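Ditrans,polycis-undecaprenyl-diphosphate synthase ((2E,6E)-farnesyl-diphosphate specific) (Acinetobacter baumannii, PDB 6ACS) probably catalyses the sequential condensation of isopentenyl diphosphate with farnesyl diphosphate to undecaprenyl diphosphate, the precursor of the lipid carrier for cell-wall polysaccharides. Local coordinates at residues 98-103 / 128-133. Residues are numbered along the deposited sequence; the frame is centred on the assembly and turned at random. Where two conformers were deposited one is given.
Sequences ALRFIG and AMTLTI
Strands 98-102 and 129-133 run parallel at 29°, joined by five backbone hydrogen bonds: A98 N to M129 O, L131 N to A98 O, R100 N to L131 O, I133 N to R100 O and, longest at 3.1 Å with the donor above the carbonyl plane, I102 N to I133 O. On the face under helix 110-123, L99, with CG anti to its backbone N (chi1 -166°), brings CD1 to 4.1 Å from L131 CG and 4.0 Å from I133 CG1. The F101 ring lies alongside I133, its CD2 3.8 Å from I133 CB. On the other face, R100 runs beside T132, its CB 3.6 Å from T132 OG1; a bend at chi3 (-62°) then carries NE to 4.1 Å from T130 CG2, and NH1 reaches D177 in a salt bridge. I102 crosses T132 at about a right angle, CG2 3.8 Å from T132 CG2. Helix 110-123 links the two strands as a beta-alpha-beta crossover, and its T123 and E120 accept the outward N-H groups of L99 and F101. Strand 97-102 is outermost in the chain's sheet, so helix side chains satisfy amides that have no further strand to pair with.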
ATOM      1  N   ALA B  98      11.676  19.976  11.339  1.00 30.29           N
ATOM      2  CA  ALA B  98      12.483  19.911  10.125  1.00 32.13           C
ATOM      3  C   ALA B  98      11.561  19.751   8.925  1.00 33.74           C
ATOM      4  O   ALA B  98      10.677  18.888   8.931  1.00 32.17           O
ATOM      5  CB  ALA B  98      13.469  18.744  10.192  1.00 30.81           C
ATOM      6  N   LEU B  99      11.784  20.558   7.893  1.00 31.11           N
ATOM      7  CA  LEU B  99      11.001  20.479   6.669  1.00 30.34           C
ATOM      8  C   LEU B  99      11.705  19.598   5.642  1.00 31.83           C
ATOM      9  O   LEU B  99      12.923  19.695   5.451  1.00 34.03           O
ATOM     10  CB  LEU B  99      10.787  21.878   6.094  1.00 36.88           C
ATOM     11  CG  LEU B  99       9.732  22.082   5.013  0.51 36.07           C
ATOM     12  CD1 LEU B  99       8.405  21.469   5.429  0.51 34.15           C
ATOM     13  CD2 LEU B  99       9.581  23.567   4.748  0.51 36.62           C
ATOM     14  N   ARG B 100      10.925  18.749   4.970  1.00 25.85           N
ATOM     15  CA  ARG B 100      11.441  17.865   3.936  1.00 27.89           C
ATOM     16  C   ARG B 100      10.459  17.843   2.772  1.00 23.05           C
ATOM     17  O   ARG B 100       9.265  18.090   2.948  1.00 27.51           O
ATOM     18  CB  ARG B 100      11.650  16.453   4.507  1.00 32.31           C
ATOM     19  CG  ARG B 100      12.398  15.518   3.590  0.51 36.18           C
ATOM     20  CD  ARG B 100      12.559  14.119   4.186  0.51 35.61           C
ATOM     21  NE  ARG B 100      13.334  14.100   5.421  0.51 35.24           N
ATOM     22  CZ  ARG B 100      13.890  13.006   5.935  0.51 33.75           C
ATOM     23  NH1 ARG B 100      13.763  11.840   5.311  0.51 31.71           N
ATOM     24  NH2 ARG B 100      14.573  13.076   7.071  0.51 33.09           N
ATOM     25  N   PHE B 101      10.969  17.566   1.571  1.00 23.82           N
ATOM     26  CA  PHE B 101      10.120  17.446   0.397  1.00 25.59           C
ATOM     27  C   PHE B 101      10.411  16.118  -0.279  1.00 27.90           C
ATOM     28  O   PHE B 101      11.569  15.692  -0.344  1.00 25.73           O
ATOM     29  CB  PHE B 101      10.352  18.611  -0.567  1.00 27.15           C
ATOM     30  CG  PHE B 101      10.131  19.944   0.070  1.00 25.24           C
ATOM     31  CD1 PHE B 101      11.180  20.601   0.696  1.00 27.42           C
ATOM     32  CD2 PHE B 101       8.859  20.504   0.108  1.00 26.36           C
ATOM     33  CE1 PHE B 101      10.979  21.826   1.319  1.00 31.76           C
ATOM     34  CE2 PHE B 101       8.644  21.740   0.734  1.00 27.54           C
ATOM     35  CZ  PHE B 101       9.707  22.391   1.337  1.00 31.71           C
ATOM     36  N   ILE B 102       9.355  15.438  -0.729  1.00 23.96           N
ATOM     37  CA  ILE B 102       9.543  14.219  -1.512  1.00 23.79           C
ATOM     38  C   ILE B 102       8.815  14.373  -2.836  1.00 24.84           C
ATOM     39  O   ILE B 102       7.850  15.137  -2.955  1.00 25.64           O
ATOM     40  CB  ILE B 102       9.060  12.944  -0.794  1.00 23.77           C
ATOM     41  CG1 ILE B 102       7.585  13.099  -0.422  1.00 23.80           C
ATOM     42  CG2 ILE B 102       9.948  12.654   0.434  1.00 25.50           C
ATOM     43  CD1 ILE B 102       7.005  11.871   0.300  1.00 25.85           C
ATOM     44  N   GLY B 103       9.299  13.651  -3.840  1.00 24.63           N
ATOM     45  CA  GLY B 103       8.743  13.717  -5.173  1.00 25.98           C
ATOM     46  C   GLY B 103       9.803  14.021  -6.206  1.00 31.03           C
ATOM     47  O   GLY B 103      10.980  14.220  -5.904  1.00 27.55           O
ATOM     48  N   ALA B 128      12.686  17.802  16.591  1.00 43.72           N
ATOM     49  CA  ALA B 128      11.535  17.267  17.313  1.00 38.64           C
ATOM     50  C   ALA B 128      10.547  16.533  16.417  1.00 38.21           C
ATOM     51  O   ALA B 128       9.910  15.573  16.868  1.00 38.35           O
ATOM     52  CB  ALA B 128      10.786  18.387  18.038  1.00 39.88           C
ATOM     53  N   MET B 129      10.413  16.949  15.165  1.00 31.99           N
ATOM     54  CA  MET B 129       9.468  16.317  14.253  1.00 26.51           C
ATOM     55  C   MET B 129       9.908  16.663  12.845  1.00 26.91           C
ATOM     56  O   MET B 129      10.562  17.683  12.636  1.00 30.77           O
ATOM     57  CB  MET B 129       8.031  16.787  14.490  1.00 30.06           C
ATOM     58  CG  MET B 129       7.002  16.008  13.690  1.00 33.88           C
ATOM     59  SD  MET B 129       5.313  16.569  13.990  1.00 39.02           S
ATOM     60  CE  MET B 129       5.227  18.028  12.956  1.00 36.09           C
ATOM     61  N   THR B 130       9.594  15.785  11.897  1.00 27.35           N
ATOM     62  CA  THR B 130       9.801  16.055  10.484  1.00 28.10           C
ATOM     63  C   THR B 130       8.451  16.227   9.804  1.00 28.44           C
ATOM     64  O   THR B 130       7.590  15.342   9.887  1.00 27.69           O
ATOM     65  CB  THR B 130      10.596  14.939   9.817  1.00 28.56           C
ATOM     66  OG1 THR B 130      11.899  14.892  10.400  1.00 28.85           O
ATOM     67  CG2 THR B 130      10.707  15.194   8.310  1.00 26.88           C
ATOM     68  N   LEU B 131       8.275  17.359   9.139  1.00 25.87           N
ATOM     69  CA  LEU B 131       7.127  17.622   8.291  1.00 25.63           C
ATOM     70  C   LEU B 131       7.568  17.469   6.836  1.00 23.72           C
ATOM     71  O   LEU B 131       8.448  18.199   6.370  1.00 25.32           O
ATOM     72  CB  LEU B 131       6.572  19.025   8.548  1.00 25.01           C
ATOM     73  CG  LEU B 131       5.489  19.514   7.570  1.00 23.39           C
ATOM     74  CD1 LEU B 131       4.264  18.620   7.644  1.00 25.63           C
ATOM     75  CD2 LEU B 131       5.099  20.957   7.874  1.00 27.66           C
ATOM     76  N   THR B 132       6.987  16.505   6.135  1.00 22.49           N
ATOM     77  CA  THR B 132       7.327  16.254   4.741  1.00 22.12           C
ATOM     78  C   THR B 132       6.164  16.656   3.849  1.00 24.59           C
ATOM     79  O   THR B 132       5.020  16.241   4.083  1.00 24.30           O
ATOM     80  CB  THR B 132       7.677  14.782   4.517  1.00 22.97           C
ATOM     81  OG1 THR B 132       8.825  14.452   5.315  1.00 25.09           O
ATOM     82  CG2 THR B 132       8.000  14.535   3.031  1.00 22.71           C
ATOM     83  N   ILE B 133       6.461  17.469   2.835  1.00 21.98           N
ATOM     84  CA  ILE B 133       5.496  17.885   1.823  1.00 22.73           C
ATOM     85  C   ILE B 133       5.813  17.124   0.543  1.00 24.55           C
ATOM     86  O   ILE B 133       6.937  17.194   0.017  1.00 25.20           O
ATOM     87  CB  ILE B 133       5.541  19.405   1.580  1.00 26.22           C
ATOM     88  CG1 ILE B 133       5.516  20.184   2.902  1.00 29.51           C
ATOM     89  CG2 ILE B 133       4.442  19.815   0.609  1.00 26.43           C
ATOM     90  CD1 ILE B 133       4.319  19.941   3.767  1.00 32.35           C
TER